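Local coordinates for Lin0012 protein (Listeria innocua, PDB 3K17) that probably phosphorylates phosphomevalonate at the expense of ATP, as a GHMP-family kinase in the mevalonate route to isopentenyl diphosphate, at residues Q8-G13 with R353-E358; I39-E44 with M101-E106; E47-W52 with T97-V102; L51-Y56 with E73-T78. All coordinates share one frame; numbering follows the deposited sequence.

Contact 1. Residues Q8-G13 with R353-E358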
loop_
_atom_site.group_PDB
_atom_site.type_symbol
_atom_site.label_atom_id
_atom_site.label_comp_id
_atom_site.label_asym_id
_atom_site.label_seq_id
_atom_site.Cartn_x
_atom_site.Cartn_y
_atom_site.Cartn_z
ATOM N N GLN A 8 33.049 -5.977 28.743
ATOM C CA GLN A 8 32.388 -4.705 29.021
ATOM C C GLN A 8 33.047 -3.566 28.259
ATOM O O GLN A 8 34.256 -3.354 28.370
ATOM C CB GLN A 8 32.423 -4.377 30.517
ATOM C CG GLN A 8 31.615 -3.130 30.876
ATOM C CD GLN A 8 31.992 -2.530 32.220
ATOM O OE1 GLN A 8 33.088 -1.993 32.390
ATOM N NE2 GLN A 8 31.084 -2.618 33.182
ATOM N N VAL A 9 32.253 -2.838 27.484
ATOM C CA VAL A 9 32.760 -1.705 26.711
ATOM C C VAL A 9 32.067 -0.422 27.163
ATOM O O VAL A 9 30.838 -0.339 27.179
ATOM C CB VAL A 9 32.509 -1.897 25.197
ATOM C CG1 VAL A 9 32.876 -0.621 24.438
ATOM C CG2 VAL A 9 33.328 -3.085 24.674
ATOM N N LYS A 10 32.855 0.572 27.548
ATOM C CA LYS A 10 32.303 1.844 27.977
ATOM C C LYS A 10 32.764 2.921 27.019
ATOM O O LYS A 10 33.962 3.177 26.885
ATOM C CB LYS A 10 32.745 2.195 29.399
ATOM C CG LYS A 10 32.364 1.150 30.431
ATOM C CD LYS A 10 32.791 1.563 31.835
ATOM C CE LYS A 10 31.648 2.204 32.595
ATOM N NZ LYS A 10 30.525 1.234 32.806
ATOM N N ILE A 11 31.793 3.538 26.351
ATOM C CA ILE A 11 32.052 4.598 25.392
ATOM C C ILE A 11 31.578 5.912 25.986
ATOM O O ILE A 11 30.413 6.052 26.413
ATOM C CB ILE A 11 31.305 4.348 24.061
ATOM C CG1 ILE A 11 31.683 2.974 23.501
ATOM C CG2 ILE A 11 31.645 5.435 23.062
ATOM C CD1 ILE A 11 33.203 2.748 23.338
ATOM N N PRO A 12 32.476 6.903 26.029
ATOM C CA PRO A 12 32.145 8.214 26.581
ATOM C C PRO A 12 31.276 9.022 25.625
ATOM O O PRO A 12 31.308 8.803 24.413
ATOM C CB PRO A 12 33.516 8.848 26.780
ATOM C CG PRO A 12 34.273 8.330 25.574
ATOM C CD PRO A 12 33.869 6.864 25.538
ATOM N N GLY A 13 30.497 9.943 26.186
ATOM C CA GLY A 13 29.663 10.815 25.381
ATOM C C GLY A 13 30.573 11.892 24.810
ATOM O O GLY A 13 31.764 11.916 25.120
ATOM N N ARG A 353 37.093 8.689 28.761
ATOM C CA ARG A 353 38.033 7.764 28.132
ATOM C C ARG A 353 37.360 6.420 27.899
ATOM O O ARG A 353 36.615 5.937 28.750
ATOM C CB ARG A 353 39.255 7.526 29.028
ATOM C CG ARG A 353 39.917 8.771 29.586
ATOM C CD ARG A 353 40.646 9.573 28.524
ATOM N NE ARG A 353 41.538 10.550 29.144
ATOM C CZ ARG A 353 42.270 11.428 28.471
ATOM N NH1 ARG A 353 42.217 11.455 27.146
ATOM N NH2 ARG A 353 43.062 12.273 29.122
ATOM N N VAL A 354 37.637 5.814 26.751
ATOM C CA VAL A 354 37.088 4.508 26.425
ATOM C C VAL A 354 37.680 3.477 27.385
ATOM O O VAL A 354 38.885 3.459 27.629
ATOM C CB VAL A 354 37.426 4.105 24.974
ATOM C CG1 VAL A 354 36.956 2.675 24.700
ATOM C CG2 VAL A 354 36.762 5.080 23.998
ATOM N N GLN A 355 36.822 2.634 27.943
ATOM C CA GLN A 355 37.252 1.599 28.874
ATOM C C GLN A 355 36.721 0.252 28.393
ATOM O O GLN A 355 35.509 0.017 28.386
ATOM C CB GLN A 355 36.720 1.905 30.279
ATOM C CG GLN A 355 37.219 3.226 30.847
ATOM C CD GLN A 355 36.314 3.784 31.927
ATOM O OE1 GLN A 355 35.787 4.889 31.794
ATOM N NE2 GLN A 355 36.128 3.025 33.003
ATOM N N ILE A 356 37.636 -0.621 27.984
ATOM C CA ILE A 356 37.286 -1.951 27.497
ATOM C C ILE A 356 37.925 -3.006 28.387
ATOM O O ILE A 356 39.143 -3.159 28.399
ATOM C CB ILE A 356 37.785 -2.164 26.056
ATOM C CG1 ILE A 356 37.096 -1.170 25.121
ATOM C CG2 ILE A 356 37.520 -3.598 25.611
ATOM C CD1 ILE A 356 37.540 -1.280 23.687
ATOM N N THR A 357 37.106 -3.737 29.128
ATOM C CA THR A 357 37.634 -4.762 30.012
ATOM C C THR A 357 36.996 -6.119 29.756
ATOM O O THR A 357 35.772 -6.243 29.716
ATOM C CB THR A 357 37.430 -4.366 31.486
ATOM O OG1 THR A 357 36.030 -4.274 31.775
ATOM C CG2 THR A 357 38.084 -3.019 31.763
ATOM N N GLU A 358 37.841 -7.131 29.570
ATOM C CA GLU A 358 37.376 -8.491 29.319
ATOM C C GLU A 358 37.364 -9.292 30.616
ATOM O O GLU A 358 37.361 -10.523 30.605
ATOM C CB GLU A 358 38.273 -9.180 28.282
ATOM C CG GLU A 358 38.220 -8.529 26.905
ATOM C CD GLU A 358 38.863 -9.371 25.820
ATOM O OE1 GLU A 358 38.474 -10.550 25.673
ATOM O OE2 GLU A 358 39.748 -8.853 25.108
#
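Q8-K10 and Q355-T357 run antiparallel, their short axes 4.8 Å apart, with Q8-T357 and K10-Q355 as hydrogen-bonded pairs and V9-I356 as the non-hydrogen-bonded pair between them. Each hydrogen-bonded pair closes in both directions: Q8 N gives its proton to T357 O at 2.9 Å, almost straight at 175°, and K10 N reaches Q355 O at 2.8 Å on a more bent path, while T357 N returns to Q8 O and Q355 N to K10 O.

Alternation then sorts the side chains. Q8, K10, Q355 and T357 share one face, where Q8 and T357 run side by side in the same direction and K10 CB lies 4.1 Å from Q355 CB. The K10 chain bends at its third and fourth torsions, and NZ finds its hydrogen bond on T40 OG1 of the next strand. On the other face V9 CG2 lies 4.3 Å from I356 CG1. Past the paired residues V354 splits its two branches, CG1 lying 4.0 Å from I11 CD1 and CG2 3.7 Å from P12 CD.

Strand 355-357 thus adds the C-terminal end of the chain to strand 7-18, whose other side at V9 and I11 bonds to strand 37-45, while helix 119-135 packs against I11.

Contact 2. Residues I39-E44 with M101-E106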
loop_
_atom_site.group_PDB
_atom_site.type_symbol
_atom_site.label_atom_id
_atom_site.label_comp_id
_atom_site.label_asym_id
_atom_site.label_seq_id
_atom_site.Cartn_x
_atom_site.Cartn_y
_atom_site.Cartn_z
ATOM N N ILE A 39 28.016 5.091 27.694
ATOM C CA ILE A 39 27.085 4.129 27.170
ATOM C C ILE A 39 27.904 2.885 27.511
ATOM O O ILE A 39 29.130 2.876 27.318
ATOM C CB ILE A 39 26.904 4.271 25.642
ATOM C CG1 ILE A 39 25.713 5.206 25.370
ATOM C CG2 ILE A 39 26.707 2.892 25.008
ATOM C CD1 ILE A 39 25.419 5.450 23.922
ATOM N N THR A 40 27.258 1.864 28.064
ATOM C CA THR A 40 27.961 0.635 28.427
ATOM C C THR A 40 27.380 -0.542 27.659
ATOM O O THR A 40 26.181 -0.801 27.725
ATOM C CB THR A 40 27.833 0.344 29.938
ATOM O OG1 THR A 40 28.390 1.432 30.679
ATOM C CG2 THR A 40 28.573 -0.937 30.307
ATOM N N LEU A 41 28.229 -1.244 26.920
ATOM C CA LEU A 41 27.781 -2.406 26.161
ATOM C C LEU A 41 28.447 -3.655 26.749
ATOM O O LEU A 41 29.675 -3.768 26.757
ATOM C CB LEU A 41 28.147 -2.244 24.675
ATOM C CG LEU A 41 27.485 -3.246 23.722
ATOM C CD1 LEU A 41 27.551 -2.736 22.299
ATOM C CD2 LEU A 41 28.161 -4.616 23.844
ATOM N N THR A 42 27.631 -4.576 27.259
ATOM C CA THR A 42 28.140 -5.818 27.838
ATOM C C THR A 42 27.874 -6.956 26.852
ATOM O O THR A 42 26.729 -7.185 26.442
ATOM C CB THR A 42 27.464 -6.097 29.199
ATOM O OG1 THR A 42 27.687 -4.980 30.071
ATOM C CG2 THR A 42 28.044 -7.352 29.848
ATOM N N LEU A 43 28.936 -7.650 26.456
ATOM C CA LEU A 43 28.832 -8.742 25.491
ATOM C C LEU A 43 29.260 -10.080 26.067
ATOM O O LEU A 43 30.217 -10.162 26.835
ATOM C CB LEU A 43 29.681 -8.427 24.252
ATOM C CG LEU A 43 29.847 -9.503 23.169
ATOM C CD1 LEU A 43 30.257 -8.843 21.872
ATOM C CD2 LEU A 43 30.894 -10.548 23.589
ATOM N N GLU A 44 28.555 -11.133 25.677
ATOM C CA GLU A 44 28.869 -12.468 26.155
ATOM C C GLU A 44 28.406 -13.483 25.123
ATOM O O GLU A 44 27.568 -13.175 24.276
ATOM C CB GLU A 44 28.158 -12.724 27.485
ATOM C CG GLU A 44 26.654 -12.854 27.353
ATOM C CD GLU A 44 25.932 -12.773 28.685
ATOM O OE1 GLU A 44 25.951 -11.691 29.307
ATOM O OE2 GLU A 44 25.342 -13.791 29.107
HETATM N N MSE A 101 24.292 -8.985 23.576
HETATM C CA MSE A 101 24.813 -7.646 23.835
HETATM C C MSE A 101 23.749 -6.790 24.501
HETATM O O MSE A 101 22.616 -6.698 24.014
HETATM C CB MSE A 101 25.260 -6.981 22.529
HETATM C CG MSE A 101 26.496 -7.616 21.882
HETATM SE SE MSE A 101 27.023 -6.687 20.255
HETATM C CE MSE A 101 25.869 -7.616 19.007
ATOM N N VAL A 102 24.126 -6.166 25.611
ATOM C CA VAL A 102 23.222 -5.317 26.373
ATOM C C VAL A 102 23.785 -3.911 26.494
ATOM O O VAL A 102 24.869 -3.712 27.044
ATOM C CB VAL A 102 23.003 -5.871 27.797
ATOM C CG1 VAL A 102 22.141 -4.907 28.606
ATOM C CG2 VAL A 102 22.346 -7.249 27.722
ATOM N N ILE A 103 23.044 -2.936 25.977
ATOM C CA ILE A 103 23.477 -1.550 26.039
ATOM C C ILE A 103 22.724 -0.762 27.102
ATOM O O ILE A 103 21.489 -0.788 27.152
ATOM C CB ILE A 103 23.289 -0.853 24.676
ATOM C CG1 ILE A 103 24.154 -1.549 23.619
ATOM C CG2 ILE A 103 23.639 0.637 24.794
ATOM C CD1 ILE A 103 24.073 -0.928 22.231
ATOM N N GLU A 104 23.477 -0.073 27.953
ATOM C CA GLU A 104 22.910 0.764 29.007
ATOM C C GLU A 104 23.435 2.167 28.742
ATOM O O GLU A 104 24.445 2.325 28.058
ATOM C CB GLU A 104 23.386 0.308 30.389
ATOM C CG GLU A 104 22.987 -1.104 30.784
ATOM C CD GLU A 104 23.757 -1.588 32.014
ATOM O OE1 GLU A 104 24.996 -1.786 31.920
ATOM O OE2 GLU A 104 23.124 -1.756 33.077
ATOM N N THR A 105 22.779 3.182 29.299
ATOM C CA THR A 105 23.229 4.554 29.078
ATOM C C THR A 105 23.201 5.475 30.297
ATOM O O THR A 105 22.387 5.302 31.203
ATOM C CB THR A 105 22.395 5.227 27.974
ATOM O OG1 THR A 105 22.806 6.591 27.829
ATOM C CG2 THR A 105 20.900 5.179 28.329
ATOM N N GLU A 106 24.100 6.459 30.290
ATOM C CA GLU A 106 24.197 7.473 31.336
ATOM C C GLU A 106 24.122 8.807 30.600
ATOM O O GLU A 106 24.355 9.865 31.179
ATOM C CB GLU A 106 25.549 7.415 32.069
ATOM C CG GLU A 106 26.011 6.038 32.530
ATOM C CD GLU A 106 27.355 6.096 33.283
ATOM O OE1 GLU A 106 28.242 6.893 32.892
ATOM O OE2 GLU A 106 27.523 5.337 34.258
HETATM O O HOH W 1 25.784 -3.238 29.636
#
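M101, a selenomethionine, is the first residue of 101-106 to pack on the antiparallel partner strand, resting its CG against two leucines, 4.0 Å from both L41 CD2 and L43 CD1. That CG is anti to the carbonyl carbon (chi1 -68°). The side chain as a whole lies beside L43, pointing the same way, and passes obliquely by L41.

V102 turns to the other face and forms a hydrogen-bonded pair with T42, its N and O both engaged by the T42 backbone. V102 O has a further possible partner, a water that also bonds T42 OG1 at 2.6 Å and lies 2.8 Å from E104 OE1. One water can thus bridge a carbonyl, a hydroxyl and a carboxylate over this face, though it may have more acceptors in reach than protons to give.

I103 returns to the apolar side. Its CG1 packs 3.7 Å from L41 CG, while CG2, the branch anti to the backbone N, meets I39 CG2 at 3.8 Å. E104 repeats the two-way backbone exchange, now with T40: E104 N to T40 O is 2.8 Å and lies in the carbonyl plane. Its side chain lies alongside that of T40. T105 closes the series opposite I39, with its hydroxyl bonded to L107 N.

Helix 119-135 covers I39, L41 and L43, and helix 76-91 reaches M101 and I103 on that same apolar face; strand 7-18 flanks strand 37-45 beyond.

Contact 3. Residues E47-W52 with T97-V102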
loop_
_atom_site.group_PDB
_atom_site.type_symbol
_atom_site.label_atom_id
_atom_site.label_comp_id
_atom_site.label_asym_id
_atom_site.label_seq_id
_atom_site.Cartn_x
_atom_site.Cartn_y
_atom_site.Cartn_z
ATOM N N GLU A 47 23.514 -18.750 23.017
ATOM C CA GLU A 47 23.073 -19.778 22.081
ATOM C C GLU A 47 22.596 -19.133 20.786
ATOM O O GLU A 47 22.738 -19.698 19.701
ATOM C CB GLU A 47 21.932 -20.598 22.695
ATOM C CG GLU A 47 22.287 -21.317 23.991
ATOM C CD GLU A 47 23.424 -22.310 23.817
ATOM O OE1 GLU A 47 23.410 -23.054 22.811
ATOM O OE2 GLU A 47 24.325 -22.356 24.688
ATOM N N ARG A 48 22.016 -17.945 20.917
ATOM C CA ARG A 48 21.509 -17.198 19.777
ATOM C C ARG A 48 21.817 -15.715 19.958
ATOM O O ARG A 48 22.010 -15.247 21.082
ATOM C CB ARG A 48 19.997 -17.412 19.636
ATOM C CG ARG A 48 19.622 -18.788 19.098
ATOM C CD ARG A 48 18.115 -18.997 19.075
ATOM N NE ARG A 48 17.567 -19.177 20.418
ATOM C CZ ARG A 48 17.738 -20.271 21.153
ATOM N NH1 ARG A 48 18.446 -21.288 20.678
ATOM N NH2 ARG A 48 17.194 -20.354 22.363
ATOM N N ASN A 49 21.883 -14.981 18.852
ATOM C CA ASN A 49 22.168 -13.554 18.926
ATOM C C ASN A 49 21.111 -12.827 19.720
ATOM O O ASN A 49 19.932 -13.140 19.629
ATOM C CB ASN A 49 22.241 -12.933 17.537
ATOM C CG ASN A 49 23.519 -13.268 16.829
ATOM O OD1 ASN A 49 24.568 -13.382 17.460
ATOM N ND2 ASN A 49 23.451 -13.407 15.509
ATOM N N GLU A 50 21.540 -11.824 20.473
ATOM C CA GLU A 50 20.620 -11.057 21.284
ATOM C C GLU A 50 21.119 -9.629 21.451
ATOM O O GLU A 50 22.272 -9.412 21.831
ATOM C CB GLU A 50 20.508 -11.710 22.651
ATOM C CG GLU A 50 19.115 -11.864 23.164
ATOM C CD GLU A 50 19.092 -12.610 24.471
ATOM O OE1 GLU A 50 19.635 -12.077 25.460
ATOM O OE2 GLU A 50 18.540 -13.731 24.505
ATOM N N LEU A 51 20.263 -8.661 21.147
ATOM C CA LEU A 51 20.625 -7.260 21.319
ATOM C C LEU A 51 19.552 -6.589 22.160
ATOM O O LEU A 51 18.360 -6.709 21.868
ATOM C CB LEU A 51 20.733 -6.530 19.973
ATOM C CG LEU A 51 20.916 -5.011 20.093
ATOM C CD1 LEU A 51 22.224 -4.690 20.837
ATOM C CD2 LEU A 51 20.916 -4.380 18.706
ATOM N N TRP A 52 19.990 -5.894 23.203
ATOM C CA TRP A 52 19.095 -5.162 24.088
ATOM C C TRP A 52 19.566 -3.713 24.087
ATOM O O TRP A 52 20.767 -3.458 24.226
ATOM C CB TRP A 52 19.193 -5.665 25.534
ATOM C CG TRP A 52 18.900 -7.108 25.755
ATOM C CD1 TRP A 52 19.614 -8.176 25.291
ATOM C CD2 TRP A 52 17.851 -7.647 26.568
ATOM N NE1 TRP A 52 19.078 -9.349 25.772
ATOM C CE2 TRP A 52 17.994 -9.052 26.558
ATOM C CE3 TRP A 52 16.804 -7.078 27.305
ATOM C CZ2 TRP A 52 17.128 -9.901 27.260
ATOM C CZ3 TRP A 52 15.942 -7.923 28.005
ATOM C CH2 TRP A 52 16.113 -9.318 27.975
ATOM N N THR A 97 29.988 -15.895 15.798
ATOM C CA THR A 97 29.404 -16.853 16.716
ATOM C C THR A 97 28.338 -16.085 17.481
ATOM O O THR A 97 28.436 -14.870 17.634
ATOM C CB THR A 97 30.460 -17.426 17.679
ATOM O OG1 THR A 97 31.120 -16.357 18.363
ATOM C CG2 THR A 97 31.495 -18.242 16.894
ATOM N N PRO A 98 27.293 -16.781 17.956
ATOM C CA PRO A 98 26.215 -16.121 18.699
ATOM C C PRO A 98 26.644 -15.367 19.948
ATOM O O PRO A 98 27.377 -15.891 20.781
ATOM C CB PRO A 98 25.245 -17.269 19.000
ATOM C CG PRO A 98 26.137 -18.492 19.001
ATOM C CD PRO A 98 27.037 -18.226 17.824
ATOM N N VAL A 99 26.191 -14.120 20.068
ATOM C CA VAL A 99 26.512 -13.303 21.234
ATOM C C VAL A 99 25.321 -12.491 21.730
ATOM O O VAL A 99 24.427 -12.129 20.959
ATOM C CB VAL A 99 27.663 -12.301 20.949
ATOM C CG1 VAL A 99 28.924 -13.048 20.543
ATOM C CG2 VAL A 99 27.243 -11.313 19.876
ATOM N N LYS A 100 25.323 -12.212 23.030
ATOM C CA LYS A 100 24.284 -11.409 23.653
ATOM C C LYS A 100 24.928 -10.074 23.991
ATOM O O LYS A 100 25.997 -10.037 24.598
ATOM C CB LYS A 100 23.777 -12.077 24.930
ATOM C CG LYS A 100 22.922 -11.178 25.817
ATOM C CD LYS A 100 22.445 -11.929 27.060
ATOM C CE LYS A 100 21.730 -10.995 28.026
ATOM N NZ LYS A 100 21.198 -11.692 29.226
HETATM N N MSE A 101 24.292 -8.985 23.576
HETATM C CA MSE A 101 24.813 -7.646 23.835
HETATM C C MSE A 101 23.749 -6.790 24.501
HETATM O O MSE A 101 22.616 -6.698 24.014
HETATM C CB MSE A 101 25.260 -6.981 22.529
HETATM C CG MSE A 101 26.496 -7.616 21.882
HETATM SE SE MSE A 101 27.023 -6.687 20.255
HETATM C CE MSE A 101 25.869 -7.616 19.007
ATOM N N VAL A 102 24.126 -6.166 25.611
ATOM C CA VAL A 102 23.222 -5.317 26.373
ATOM C C VAL A 102 23.785 -3.911 26.494
ATOM O O VAL A 102 24.869 -3.712 27.044
ATOM C CB VAL A 102 23.003 -5.871 27.797
ATOM C CG1 VAL A 102 22.141 -4.907 28.606
ATOM C CG2 VAL A 102 22.346 -7.249 27.722
HETATM O O HOH W 2 27.070 -12.846 16.409
HETATM O O HOH W 3 19.011 -13.179 27.795
#
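E50 and K100 lie side by side although their CG atoms are set differently: K100 CG is anti to its backbone N (chi1 167°) on a fully extended chain, whereas E50 CG takes a near-eclipsed setting (chi1 -134°). The rest of the E50 chain carries OE1 over to the lysine, 3.2 Å from K100 CD, against its aliphatic part. The charges stay apart, E50 OE1 to K100 NZ being 4.1 Å, a distance beyond a salt bridge, and a water bonded to both spans the gap.

The same carboxylate oxygen accepts W52 NE1 at 2.8 Å. The oxygen sits in the indole plane, while the N-H comes from above the carboxylate plane; this bond probably fixes how the ring is turned. Beside it, V102 CG2 makes an off-centre CH-pi contact with the five-membered ring, 4.2 Å from its centroid.

At the strand's entrance N49 OD1 accepts V99 N at 3.2 Å and takes a water that also bonds T97 O, while N49 ND2 is held by W62 O. Backbone bonds continue the pairing, M101 N to E50 O at 2.7 Å and M101 O receiving W52 N.

The two strands are parallel, and helix 76-91 connects them in the chain. The crossover is left-handed, the rare sense for a beta-alpha-beta unit and a recognised hallmark of the GHMP kinase N-terminal domain.

Contact 4. Residues L51-Y56 with E73-T78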
loop_
_atom_site.group_PDB
_atom_site.type_symbol
_atom_site.label_atom_id
_atom_site.label_comp_id
_atom_site.label_asym_id
_atom_site.label_seq_id
_atom_site.Cartn_x
_atom_site.Cartn_y
_atom_site.Cartn_z
ATOM N N LEU A 51 20.263 -8.661 21.147
ATOM C CA LEU A 51 20.625 -7.260 21.319
ATOM C C LEU A 51 19.552 -6.589 22.160
ATOM O O LEU A 51 18.360 -6.709 21.868
ATOM C CB LEU A 51 20.733 -6.530 19.973
ATOM C CG LEU A 51 20.916 -5.011 20.093
ATOM C CD1 LEU A 51 22.224 -4.690 20.837
ATOM C CD2 LEU A 51 20.916 -4.380 18.706
ATOM N N TRP A 52 19.990 -5.894 23.203
ATOM C CA TRP A 52 19.095 -5.162 24.088
ATOM C C TRP A 52 19.566 -3.713 24.087
ATOM O O TRP A 52 20.767 -3.458 24.226
ATOM C CB TRP A 52 19.193 -5.665 25.534
ATOM C CG TRP A 52 18.900 -7.108 25.755
ATOM C CD1 TRP A 52 19.614 -8.176 25.291
ATOM C CD2 TRP A 52 17.851 -7.647 26.568
ATOM N NE1 TRP A 52 19.078 -9.349 25.772
ATOM C CE2 TRP A 52 17.994 -9.052 26.558
ATOM C CE3 TRP A 52 16.804 -7.078 27.305
ATOM C CZ2 TRP A 52 17.128 -9.901 27.260
ATOM C CZ3 TRP A 52 15.942 -7.923 28.005
ATOM C CH2 TRP A 52 16.113 -9.318 27.975
ATOM N N ILE A 53 18.643 -2.774 23.916
ATOM C CA ILE A 53 19.007 -1.361 23.970
ATOM C C ILE A 53 18.042 -0.675 24.921
ATOM O O ILE A 53 16.941 -1.180 25.174
ATOM C CB ILE A 53 18.988 -0.681 22.584
ATOM C CG1 ILE A 53 17.586 -0.726 21.960
ATOM C CG2 ILE A 53 19.997 -1.359 21.682
ATOM C CD1 ILE A 53 17.472 0.144 20.726
ATOM N N PRO A 54 18.437 0.483 25.471
ATOM C CA PRO A 54 17.585 1.212 26.411
ATOM C C PRO A 54 16.160 1.485 25.970
ATOM O O PRO A 54 15.232 1.368 26.765
ATOM C CB PRO A 54 18.362 2.508 26.655
ATOM C CG PRO A 54 19.799 2.091 26.431
ATOM C CD PRO A 54 19.679 1.231 25.202
ATOM N N HIS A 55 15.970 1.846 24.712
ATOM C CA HIS A 55 14.625 2.166 24.262
ATOM C C HIS A 55 13.608 1.023 24.344
ATOM O O HIS A 55 12.432 1.261 24.617
ATOM C CB HIS A 55 14.656 2.718 22.838
ATOM C CG HIS A 55 13.353 3.311 22.400
ATOM N ND1 HIS A 55 12.275 2.543 22.013
ATOM C CD2 HIS A 55 12.936 4.599 22.342
ATOM C CE1 HIS A 55 11.251 3.331 21.735
ATOM N NE2 HIS A 55 11.626 4.583 21.929
ATOM N N TYR A 56 14.048 -0.212 24.128
ATOM C CA TYR A 56 13.115 -1.338 24.157
ATOM C C TYR A 56 13.244 -2.231 25.382
ATOM O O TYR A 56 14.334 -2.428 25.908
ATOM C CB TYR A 56 13.286 -2.174 22.893
ATOM C CG TYR A 56 12.932 -1.429 21.629
ATOM C CD1 TYR A 56 11.602 -1.181 21.293
ATOM C CD2 TYR A 56 13.929 -0.961 20.772
ATOM C CE1 TYR A 56 11.271 -0.488 20.137
ATOM C CE2 TYR A 56 13.614 -0.272 19.615
ATOM C CZ TYR A 56 12.283 -0.038 19.300
ATOM O OH TYR A 56 11.970 0.628 18.141
ATOM N N GLU A 73 11.992 1.452 14.819
ATOM C CA GLU A 73 12.786 2.575 14.334
ATOM C C GLU A 73 14.015 2.879 15.191
ATOM O O GLU A 73 15.037 3.338 14.683
ATOM C CB GLU A 73 11.907 3.828 14.265
ATOM C CG GLU A 73 12.673 5.132 14.102
ATOM C CD GLU A 73 11.794 6.350 14.346
ATOM O OE1 GLU A 73 10.761 6.482 13.658
ATOM O OE2 GLU A 73 12.135 7.173 15.224
ATOM N N HIS A 74 13.923 2.625 16.489
ATOM C CA HIS A 74 15.036 2.923 17.373
ATOM C C HIS A 74 16.179 1.922 17.369
ATOM O O HIS A 74 17.173 2.115 18.071
ATOM C CB HIS A 74 14.518 3.136 18.790
ATOM C CG HIS A 74 13.566 4.284 18.896
ATOM N ND1 HIS A 74 12.258 4.205 18.470
ATOM C CD2 HIS A 74 13.756 5.563 19.294
ATOM C CE1 HIS A 74 11.682 5.387 18.600
ATOM N NE2 HIS A 74 12.570 6.229 19.097
ATOM N N TRP A 75 16.042 0.869 16.570
ATOM C CA TRP A 75 17.078 -0.160 16.455
ATOM C C TRP A 75 18.080 0.208 15.353
ATOM O O TRP A 75 19.189 -0.312 15.307
ATOM C CB TRP A 75 16.467 -1.514 16.057
ATOM C CG TRP A 75 15.631 -2.191 17.103
ATOM C CD1 TRP A 75 14.273 -2.365 17.086
ATOM C CD2 TRP A 75 16.100 -2.803 18.310
ATOM N NE1 TRP A 75 13.870 -3.053 18.210
ATOM C CE2 TRP A 75 14.971 -3.332 18.977
ATOM C CE3 TRP A 75 17.365 -2.959 18.892
ATOM C CZ2 TRP A 75 15.070 -4.007 20.202
ATOM C CZ3 TRP A 75 17.466 -3.632 20.107
ATOM C CH2 TRP A 75 16.324 -4.147 20.749
ATOM N N THR A 76 17.668 1.098 14.460
ATOM C CA THR A 76 18.476 1.457 13.308
ATOM C C THR A 76 19.964 1.711 13.500
ATOM O O THR A 76 20.771 1.063 12.841
ATOM C CB THR A 76 17.841 2.643 12.548
ATOM O OG1 THR A 76 16.449 2.378 12.349
ATOM C CG2 THR A 76 18.476 2.789 11.178
ATOM N N PHE A 77 20.351 2.621 14.390
ATOM C CA PHE A 77 21.780 2.881 14.543
ATOM C C PHE A 77 22.586 1.651 14.937
ATOM O O PHE A 77 23.600 1.367 14.317
ATOM C CB PHE A 77 22.041 4.014 15.547
ATOM C CG PHE A 77 21.845 5.389 14.966
ATOM C CD1 PHE A 77 22.753 5.901 14.037
ATOM C CD2 PHE A 77 20.752 6.165 15.335
ATOM C CE1 PHE A 77 22.575 7.177 13.478
ATOM C CE2 PHE A 77 20.563 7.444 14.781
ATOM C CZ PHE A 77 21.483 7.945 13.849
ATOM N N THR A 78 22.139 0.922 15.957
ATOM C CA THR A 78 22.874 -0.255 16.403
ATOM C C THR A 78 22.779 -1.426 15.438
ATOM O O THR A 78 23.742 -2.193 15.288
ATOM C CB THR A 78 22.431 -0.700 17.825
ATOM O OG1 THR A 78 21.013 -0.894 17.856
ATOM C CG2 THR A 78 22.804 0.363 18.844
#
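H55 and H74 lay their imidazoles face to face, an uncommon pairing in which the centroids are 3.6 Å apart and the planes only 11° from parallel. H74 CB also points a C-H at the same H55 ring.

A second stack runs nearby. Y56 lies in an offset stack with the five-membered ring of W75, centroids 4.0 Å apart and planes nearly parallel, with W75 NE1 over one face of the phenol toward its rim; the exact spacing of this stack is doubtful in the model. H55 ND1 covers the opposite face of Y56 over its centre, which places the tyrosine between histidine and indole. At its far end, Y56 OH accepts H74 N at 3.2 Å and sits in the plane of the H74 ring, at its edge.

I53 shares with Y56 one face of W75. Its CG1, placed between the backbone N and the carbonyl carbon (chi1 61°), is 3.4 Å from W75 CZ3, while CD1 lies 3.3 Å from H74 O. L51 and the indole slide past each other, pointing in opposite directions, L51 CG to W75 CZ3 being 3.7 Å, and L51 CD2 touches T78 OG1.

Largely aromatic surfaces thus join the turn I53-Y56 to the chain entering helix 76-91, with one hydrogen bond between them. Two imidazoles stacked this closely would probably disfavour protonation of both together.

In the fold
Contacts 1, 2 and 3 are three seams of one mixed sheet, in the strand order 355-357, 7-18, 37-45, 99-105, 50-52; the 7-18/37-45 pairing lies between contacts 1 and 2, and contacts 2 and 3 flank strand 99-105, sharing M101 and V102. Centres lie 10 Å apart for contacts 1 and 2, and 12 Å for contacts 2 and 3. Contact 4 is 13 Å from contact 3 and shares L51 and W52 with it; there the chain leaves the sheet edge and meets the start of helix 76-91, before strand 99-105. Contact 1 spans nearly the whole sequence and encloses the others, consistent with a GHMP kinase N-terminal domain completed by a C-terminal strand.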